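Long-range contacts in carbohydrate deacetylase Agd3 (PDB 6NWZ), which is a metal-binding carbohydrate esterase that de-N-acetylates the exopolysaccharide galactosaminogalactan and is required for Aspergillus fumigatus biofilm formation: residues 444-448 and 483-487; 339-345 and 439-443; 169-174 and 215-219. One frame throughout, in Å; residues are numbered along the deposited sequence.

Contact 1 (444-448 and 483-487); sequences LQAWW and FAGMQ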
loop_
_atom_site.group_PDB
_atom_site.type_symbol
_atom_site.label_atom_id
_atom_site.label_comp_id
_atom_site.label_asym_id
_atom_site.label_seq_id
_atom_site.Cartn_x
_atom_site.Cartn_y
_atom_site.Cartn_z
ATOM N N LEU A 444 8.976 17.057 -18.748
ATOM C CA LEU A 444 9.765 16.049 -18.043
ATOM C C LEU A 444 11.261 16.298 -18.193
ATOM O O LEU A 444 12.032 16.017 -17.268
ATOM C CB LEU A 444 9.404 14.651 -18.548
ATOM C CG LEU A 444 7.943 14.216 -18.401
ATOM C CD1 LEU A 444 7.710 12.862 -19.050
ATOM C CD2 LEU A 444 7.544 14.175 -16.939
ATOM N N GLN A 445 11.689 16.822 -19.345
ATOM C CA GLN A 445 13.091 17.192 -19.509
ATOM C C GLN A 445 13.448 18.386 -18.632
ATOM O O GLN A 445 14.552 18.448 -18.078
ATOM C CB GLN A 445 13.385 17.494 -20.979
ATOM C CG GLN A 445 14.855 17.746 -21.289
ATOM C CD GLN A 445 15.694 16.483 -21.227
ATOM O OE1 GLN A 445 15.437 15.516 -21.945
ATOM N NE2 GLN A 445 16.702 16.485 -20.364
ATOM N N ALA A 446 12.528 19.345 -18.494
ATOM C CA ALA A 446 12.765 20.469 -17.594
ATOM C C ALA A 446 12.923 19.994 -16.156
ATOM O O ALA A 446 13.771 20.508 -15.417
ATOM C CB ALA A 446 11.630 21.485 -17.708
ATOM N N TRP A 447 12.113 19.014 -15.738
ATOM C CA TRP A 447 12.327 18.389 -14.436
ATOM C C TRP A 447 13.715 17.774 -14.361
ATOM O O TRP A 447 14.461 18.004 -13.405
ATOM C CB TRP A 447 11.281 17.302 -14.166
ATOM C CG TRP A 447 9.841 17.703 -14.247
ATOM C CD1 TRP A 447 9.338 18.926 -14.578
ATOM C CD2 TRP A 447 8.709 16.859 -13.992
ATOM N NE1 TRP A 447 7.965 18.896 -14.549
ATOM C CE2 TRP A 447 7.554 17.639 -14.191
ATOM C CE3 TRP A 447 8.563 15.519 -13.616
ATOM C CZ2 TRP A 447 6.271 17.125 -14.025
ATOM C CZ3 TRP A 447 7.290 15.011 -13.453
ATOM C CH2 TRP A 447 6.160 15.811 -13.658
ATOM N N TRP A 448 14.074 16.980 -15.373
ATOM C CA TRP A 448 15.327 16.239 -15.331
ATOM C C TRP A 448 16.534 17.164 -15.388
ATOM O O TRP A 448 17.580 16.850 -14.812
ATOM C CB TRP A 448 15.376 15.234 -16.481
ATOM C CG TRP A 448 16.535 14.289 -16.400
ATOM C CD1 TRP A 448 17.835 14.548 -16.731
ATOM C CD2 TRP A 448 16.498 12.929 -15.962
ATOM N NE1 TRP A 448 18.608 13.435 -16.521
ATOM C CE2 TRP A 448 17.811 12.425 -16.050
ATOM C CE3 TRP A 448 15.481 12.086 -15.502
ATOM C CZ2 TRP A 448 18.134 11.117 -15.696
ATOM C CZ3 TRP A 448 15.801 10.789 -15.152
ATOM C CH2 TRP A 448 17.118 10.316 -15.252
ATOM N N PHE A 483 9.203 11.499 -23.060
ATOM C CA PHE A 483 10.464 11.463 -22.334
ATOM C C PHE A 483 10.564 10.118 -21.633
ATOM O O PHE A 483 9.557 9.584 -21.162
ATOM C CB PHE A 483 10.556 12.612 -21.324
ATOM C CG PHE A 483 11.787 12.575 -20.459
ATOM C CD1 PHE A 483 11.779 11.911 -19.239
ATOM C CD2 PHE A 483 12.947 13.222 -20.854
ATOM C CE1 PHE A 483 12.910 11.882 -18.440
ATOM C CE2 PHE A 483 14.079 13.198 -20.058
ATOM C CZ PHE A 483 14.060 12.528 -18.850
ATOM N N ALA A 484 11.776 9.578 -21.568
ATOM C CA ALA A 484 12.010 8.264 -20.991
ATOM C C ALA A 484 12.920 8.376 -19.779
ATOM O O ALA A 484 13.935 9.076 -19.819
ATOM C CB ALA A 484 12.634 7.314 -22.017
ATOM N N GLY A 485 12.553 7.680 -18.705
ATOM C CA GLY A 485 13.394 7.542 -17.531
ATOM C C GLY A 485 12.797 8.080 -16.249
ATOM O O GLY A 485 13.290 7.744 -15.164
ATOM N N MET A 486 11.763 8.911 -16.326
ATOM C CA MET A 486 11.175 9.471 -15.117
ATOM C C MET A 486 10.352 8.410 -14.396
ATOM O O MET A 486 9.553 7.702 -15.017
ATOM C CB MET A 486 10.304 10.680 -15.452
ATOM C CG MET A 486 10.019 11.587 -14.260
ATOM S SD MET A 486 11.448 12.565 -13.748
ATOM C CE MET A 486 11.754 13.519 -15.231
ATOM N N GLN A 487 10.549 8.301 -13.083
ATOM C CA GLN A 487 9.875 7.291 -12.275
ATOM C C GLN A 487 8.599 7.882 -11.684
ATOM O O GLN A 487 8.652 8.852 -10.920
ATOM C CB GLN A 487 10.799 6.778 -11.170
ATOM C CG GLN A 487 10.208 5.647 -10.339
ATOM C CD GLN A 487 11.112 5.215 -9.197
ATOM O OE1 GLN A 487 12.333 5.354 -9.268
ATOM N NE2 GLN A 487 10.511 4.693 -8.134
#
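L444 O, bonded within the helix to W448 N (2.9 Å), faces carbon across the contact: the methyl CE of M486 and one face of the F483 ring, over whose centre it stands. F483 fills the middle of the interface. Its CB packs on L444 CB at 3.6 Å, while its CZ reaches W448 CE3 at 3.7 Å. The phenyl ring and the six-membered ring of W448 meet obliquely, planes 51° and centroids 5.7 Å apart. At another point of the phenyl edge, near its plane, Q445 OE1 approaches F483 CE2, with the amide turned 78° to the ring; Q445 NE2 is bonded to D449. M486 folds at chi2 (73°) and again at chi3, which brings its CE to W447 CB and W448 CE3, each 4.0 Å away. G485 has no side chain, and its carbonyl oxygen lies near the plane of the W448 ring at the CZ3 edge. No hydrogen bond joins the two segments, so the contact is one of apolar and aromatic packing. The indole NH of W447 points its bond elsewhere, to Q395 OE1. Helix 441-449 thereby rests on the loop between helix 478-481 and strand 487-492, a loop tied to T476, whose OG1 bonds F483 O and M486 N, while W447 turns to V403 and I407 of helix 400-417.

Contact 2 (339-345 and 439-443); sequences EFKKPLG and HNGDA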
loop_
_atom_site.group_PDB
_atom_site.type_symbol
_atom_site.label_atom_id
_atom_site.label_comp_id
_atom_site.label_asym_id
_atom_site.label_seq_id
_atom_site.Cartn_x
_atom_site.Cartn_y
_atom_site.Cartn_z
ATOM N N GLU A 339 -4.566 13.070 -20.010
ATOM C CA GLU A 339 -3.597 12.240 -20.736
ATOM C C GLU A 339 -3.159 12.878 -22.054
ATOM O O GLU A 339 -2.741 12.179 -22.979
ATOM C CB GLU A 339 -4.135 10.828 -21.005
ATOM C CG GLU A 339 -5.008 10.216 -19.909
ATOM C CD GLU A 339 -4.260 9.958 -18.621
ATOM O OE1 GLU A 339 -4.929 9.822 -17.576
ATOM O OE2 GLU A 339 -3.013 9.890 -18.654
ATOM N N PHE A 340 -3.245 14.201 -22.166
ATOM C CA PHE A 340 -2.854 14.872 -23.400
ATOM C C PHE A 340 -1.335 14.864 -23.547
ATOM O O PHE A 340 -0.616 15.394 -22.693
ATOM C CB PHE A 340 -3.388 16.301 -23.416
ATOM C CG PHE A 340 -2.741 17.184 -24.444
ATOM C CD1 PHE A 340 -3.063 17.064 -25.784
ATOM C CD2 PHE A 340 -1.807 18.137 -24.068
ATOM C CE1 PHE A 340 -2.466 17.881 -26.731
ATOM C CE2 PHE A 340 -1.208 18.956 -25.011
ATOM C CZ PHE A 340 -1.538 18.827 -26.342
ATOM N N LYS A 341 -0.851 14.271 -24.636
ATOM C CA LYS A 341 0.575 14.245 -24.949
ATOM C C LYS A 341 0.904 15.444 -25.829
ATOM O O LYS A 341 0.456 15.523 -26.977
ATOM C CB LYS A 341 0.950 12.936 -25.641
ATOM C CG LYS A 341 2.370 12.890 -26.175
ATOM C CD LYS A 341 2.698 11.499 -26.695
ATOM C CE LYS A 341 3.931 11.507 -27.586
ATOM N NZ LYS A 341 5.120 12.083 -26.902
ATOM N N LYS A 342 1.687 16.374 -25.296
ATOM C CA LYS A 342 2.023 17.573 -26.054
ATOM C C LYS A 342 3.073 17.247 -27.107
ATOM O O LYS A 342 4.084 16.608 -26.791
ATOM C CB LYS A 342 2.543 18.679 -25.138
ATOM C CG LYS A 342 2.587 20.041 -25.811
ATOM C CD LYS A 342 3.616 20.963 -25.180
ATOM C CE LYS A 342 5.023 20.592 -25.618
ATOM N NZ LYS A 342 6.021 21.636 -25.245
ATOM N N PRO A 343 2.866 17.647 -28.360
ATOM C CA PRO A 343 3.927 17.500 -29.363
ATOM C C PRO A 343 5.152 18.302 -28.957
ATOM O O PRO A 343 5.057 19.483 -28.617
ATOM C CB PRO A 343 3.284 18.047 -30.642
ATOM C CG PRO A 343 1.814 17.944 -30.402
ATOM C CD PRO A 343 1.622 18.177 -28.938
ATOM N N LEU A 344 6.308 17.642 -28.983
ATOM C CA LEU A 344 7.541 18.261 -28.517
ATOM C C LEU A 344 7.870 19.506 -29.334
ATOM O O LEU A 344 7.713 19.529 -30.557
ATOM C CB LEU A 344 8.693 17.258 -28.601
ATOM C CG LEU A 344 8.459 15.883 -27.971
ATOM C CD1 LEU A 344 9.538 14.912 -28.422
ATOM C CD2 LEU A 344 8.424 15.981 -26.458
ATOM N N GLY A 345 8.320 20.552 -28.641
ATOM C CA GLY A 345 8.739 21.778 -29.281
ATOM C C GLY A 345 7.666 22.834 -29.437
ATOM O O GLY A 345 7.988 23.961 -29.830
ATOM N N HIS A 439 2.776 13.665 -19.616
ATOM C CA HIS A 439 2.863 13.277 -21.020
ATOM C C HIS A 439 3.507 14.366 -21.865
ATOM O O HIS A 439 3.561 14.241 -23.094
ATOM C CB HIS A 439 1.477 12.920 -21.572
ATOM C CG HIS A 439 0.828 11.764 -20.873
ATOM N ND1 HIS A 439 1.311 10.475 -20.954
ATOM C CD2 HIS A 439 -0.269 11.703 -20.082
ATOM C CE1 HIS A 439 0.541 9.672 -20.243
ATOM N NE2 HIS A 439 -0.425 10.392 -19.703
ATOM N N ASN A 440 3.994 15.427 -21.233
ATOM C CA ASN A 440 4.716 16.493 -21.915
ATOM C C ASN A 440 6.205 16.188 -21.813
ATOM O O ASN A 440 6.800 16.315 -20.738
ATOM C CB ASN A 440 4.373 17.841 -21.285
ATOM C CG ASN A 440 4.975 19.010 -22.030
ATOM O OD1 ASN A 440 6.013 18.886 -22.677
ATOM N ND2 ASN A 440 4.324 20.164 -21.937
ATOM N N GLY A 441 6.808 15.782 -22.929
ATOM C CA GLY A 441 8.225 15.459 -22.911
ATOM C C GLY A 441 9.099 16.651 -22.561
ATOM O O GLY A 441 10.092 16.513 -21.843
ATOM N N ASP A 442 8.746 17.836 -23.070
ATOM C CA ASP A 442 9.531 19.031 -22.771
ATOM C C ASP A 442 9.470 19.376 -21.292
ATOM O O ASP A 442 10.437 19.914 -20.738
ATOM C CB ASP A 442 9.038 20.220 -23.597
ATOM C CG ASP A 442 9.049 19.945 -25.084
ATOM O OD1 ASP A 442 9.776 19.026 -25.513
ATOM O OD2 ASP A 442 8.335 20.655 -25.823
ATOM N N ALA A 443 8.342 19.085 -20.643
ATOM C CA ALA A 443 8.226 19.335 -19.213
ATOM C C ALA A 443 9.073 18.350 -18.419
ATOM O O ALA A 443 9.825 18.748 -17.522
ATOM C CB ALA A 443 6.758 19.262 -18.791
#
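E339 opens the contact by reaching H439: NE2 of the imidazole donates to E339 OE2 at 2.8 Å (151° at the hydrogen). The acceptor lies near the ring plane, while carboxylate and ring are turned 71° against each other. The other carboxylate oxygen, OE1, is in a salt bridge with R461 NE. At F340 the backbone does the touching, its carbonyl oxygen lying 3.4 Å from H439 CB. K341 follows with a CA-H...O contact to H439 O. K342 then stretches across N440, its CD 3.4 Å from N440 ND2, and bends at chi3 (77°) to set NZ 2.6 Å from D442 OD2 in a salt bridge. L344 lays CD2 against G441 CA, and G345 N closes the run with a bond of 2.8 Å to D442 OD2. That oxygen thus serves two donors, the amide on its syn lone pair and the ammonium from the anti side, tilted well out of the carboxylate plane. N440 is the N-cap of helix 441-449, OD1 accepting from A443 N while ND2 bonds A398 O. The paired donors probably favour an ionised D442. H439, bonded also through ND1 to S480 O, has its ring rotation fixed, and two acceptors are consistent with a cationic imidazole beside E339.

Contact 3 (169-174 and 215-219); sequences LWHYPA and FIGFA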
loop_
_atom_site.group_PDB
_atom_site.type_symbol
_atom_site.label_atom_id
_atom_site.label_comp_id
_atom_site.label_asym_id
_atom_site.label_seq_id
_atom_site.Cartn_x
_atom_site.Cartn_y
_atom_site.Cartn_z
ATOM N N LEU A 169 -18.830 -12.097 0.004
ATOM C CA LEU A 169 -18.030 -13.309 -0.094
ATOM C C LEU A 169 -18.912 -14.496 0.267
ATOM O O LEU A 169 -19.388 -14.596 1.403
ATOM C CB LEU A 169 -16.816 -13.240 0.832
ATOM C CG LEU A 169 -15.838 -12.082 0.635
ATOM C CD1 LEU A 169 -14.741 -12.112 1.698
ATOM C CD2 LEU A 169 -15.240 -12.130 -0.761
ATOM N N TRP A 170 -19.142 -15.381 -0.698
ATOM C CA TRP A 170 -19.933 -16.572 -0.425
ATOM C C TRP A 170 -19.151 -17.506 0.491
ATOM O O TRP A 170 -17.980 -17.804 0.231
ATOM C CB TRP A 170 -20.298 -17.274 -1.732
ATOM C CG TRP A 170 -21.414 -18.260 -1.595
ATOM C CD1 TRP A 170 -21.312 -19.620 -1.601
ATOM C CD2 TRP A 170 -22.805 -17.962 -1.426
ATOM N NE1 TRP A 170 -22.556 -20.189 -1.449
ATOM C CE2 TRP A 170 -23.488 -19.191 -1.338
ATOM C CE3 TRP A 170 -23.540 -16.774 -1.344
ATOM C CZ2 TRP A 170 -24.869 -19.267 -1.171
ATOM C CZ3 TRP A 170 -24.910 -16.852 -1.172
ATOM C CH2 TRP A 170 -25.560 -18.089 -1.089
ATOM N N HIS A 171 -19.788 -17.961 1.573
ATOM C CA HIS A 171 -19.146 -18.867 2.520
ATOM C C HIS A 171 -20.127 -19.960 2.932
ATOM O O HIS A 171 -21.293 -19.964 2.533
ATOM C CB HIS A 171 -18.611 -18.111 3.739
ATOM C CG HIS A 171 -19.616 -17.209 4.381
ATOM N ND1 HIS A 171 -19.871 -15.933 3.923
ATOM C CD2 HIS A 171 -20.428 -17.395 5.450
ATOM C CE1 HIS A 171 -20.795 -15.370 4.682
ATOM N NE2 HIS A 171 -21.153 -16.237 5.613
ATOM N N TYR A 172 -19.639 -20.910 3.728
ATOM C CA TYR A 172 -20.441 -22.050 4.168
ATOM C C TYR A 172 -20.185 -22.288 5.650
ATOM O O TYR A 172 -19.127 -22.819 6.026
ATOM C CB TYR A 172 -20.122 -23.309 3.367
ATOM C CG TYR A 172 -20.086 -23.123 1.868
ATOM C CD1 TYR A 172 -18.914 -22.742 1.229
ATOM C CD2 TYR A 172 -21.219 -23.342 1.089
ATOM C CE1 TYR A 172 -18.865 -22.574 -0.140
ATOM C CE2 TYR A 172 -21.179 -23.176 -0.287
ATOM C CZ TYR A 172 -19.997 -22.791 -0.894
ATOM O OH TYR A 172 -19.934 -22.620 -2.260
ATOM N N PRO A 173 -21.115 -21.899 6.518
ATOM C CA PRO A 173 -20.972 -22.214 7.943
ATOM C C PRO A 173 -20.797 -23.710 8.152
ATOM O O PRO A 173 -21.534 -24.525 7.590
ATOM C CB PRO A 173 -22.280 -21.700 8.547
ATOM C CG PRO A 173 -22.697 -20.597 7.624
ATOM C CD PRO A 173 -22.287 -21.050 6.250
ATOM N N ALA A 174 -19.805 -24.074 8.960
ATOM C CA ALA A 174 -19.348 -25.450 9.056
ATOM C C ALA A 174 -19.317 -25.912 10.505
ATOM O O ALA A 174 -19.438 -25.118 11.443
ATOM C CB ALA A 174 -17.959 -25.612 8.429
ATOM N N PHE A 215 -13.438 -21.921 4.566
ATOM C CA PHE A 215 -14.789 -22.134 4.048
ATOM C C PHE A 215 -15.432 -20.841 3.562
ATOM O O PHE A 215 -16.624 -20.605 3.784
ATOM C CB PHE A 215 -15.647 -22.793 5.124
ATOM C CG PHE A 215 -15.064 -24.067 5.669
ATOM C CD1 PHE A 215 -14.528 -25.020 4.817
ATOM C CD2 PHE A 215 -15.042 -24.305 7.035
ATOM C CE1 PHE A 215 -13.987 -26.196 5.319
ATOM C CE2 PHE A 215 -14.502 -25.477 7.543
ATOM C CZ PHE A 215 -13.974 -26.422 6.683
ATOM N N ILE A 216 -14.659 -19.981 2.898
ATOM C CA ILE A 216 -15.152 -18.709 2.389
ATOM C C ILE A 216 -14.366 -18.377 1.129
ATOM O O ILE A 216 -13.202 -18.764 0.986
ATOM C CB ILE A 216 -15.035 -17.589 3.454
ATOM C CG1 ILE A 216 -15.579 -16.265 2.921
ATOM C CG2 ILE A 216 -13.591 -17.428 3.929
ATOM C CD1 ILE A 216 -15.607 -15.169 3.955
ATOM N N GLY A 217 -15.018 -17.687 0.195
ATOM C CA GLY A 217 -14.336 -17.268 -1.015
ATOM C C GLY A 217 -13.377 -16.117 -0.763
ATOM O O GLY A 217 -13.513 -15.355 0.193
ATOM N N PHE A 218 -12.386 -15.999 -1.644
ATOM C CA PHE A 218 -11.406 -14.924 -1.596
ATOM C C PHE A 218 -11.527 -14.036 -2.831
ATOM O O PHE A 218 -11.839 -14.512 -3.927
ATOM C CB PHE A 218 -9.987 -15.483 -1.490
ATOM C CG PHE A 218 -9.554 -15.761 -0.082
ATOM C CD1 PHE A 218 -10.138 -16.776 0.652
ATOM C CD2 PHE A 218 -8.554 -15.007 0.503
ATOM C CE1 PHE A 218 -9.731 -17.031 1.951
ATOM C CE2 PHE A 218 -8.142 -15.257 1.799
ATOM C CZ PHE A 218 -8.731 -16.269 2.523
ATOM N N ALA A 219 -11.281 -12.735 -2.647
ATOM C CA ALA A 219 -11.362 -11.764 -3.734
ATOM C C ALA A 219 -10.505 -10.566 -3.331
ATOM O O ALA A 219 -10.999 -9.521 -2.903
ATOM C CB ALA A 219 -12.805 -11.352 -4.020
#
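H171 and I216 sit at the tightly packed part of the contact, where the backbones run antiparallel and form a single beta bridge with these two as a non-hydrogen-bonded pair. H171 CB lies 3.6 Å from I216 CB, and the flanking bonds are G217 N to W170 O and Y172 N to F215 O, each 3.0 Å. Packing is equally close at the F215 end, where A174 CB presses on F215 CD2 at 3.5 Å. The imidazole of H171 turns back on its own chain, where ND1 donates to L169 O at 2.9 Å, while NE2 is bonded to Q143. L169 makes a more relaxed apolar patch: its CB and CD1 both lie 3.9 Å from I216 CD1, the two side chains pass at a slant, and its CD2 is 4.1 Å from A219 CB. I216 reaches this patch because CG1 stands anti to the backbone N (chi1 -179°), which carries CD1 past the CB of H171 to L169. The loose side is that of W170, a solvent-exposed residue whose CB points away from 215-219; there the hydroxyl of Y172 sits in the plane of the indole at its edge. The bridge joins two loops of the carbohydrate-binding region: F215 leans on T199 and V202 of strand 198-206, with backbone bonds from A174 and F215 to that strand, while L169 touches T225 and S226 at the start of helix 224-237.

In the fold
Along the chain contact 3 closes first, contact 2 next and contact 1 last, with none nested in another. Contacts 1 and 2 are neighbours, their centres about 11 Å apart, and share helix 441-449: contact 2 holds its N-terminal end and the residues leading in, contact 1 the turn that follows. They touch where F483 CB packs against G441 O. Both belong to the deacetylase range, so this one helix links the loop 339-345 to the approach to strand 487-492, near the zinc-binding residues H388 and E394. Contact 3 lies in the CBM87 range, on the opposite side of the chain's centre, with centres about 47 Å and 49 Å from contacts 1 and 2, and is local to that region.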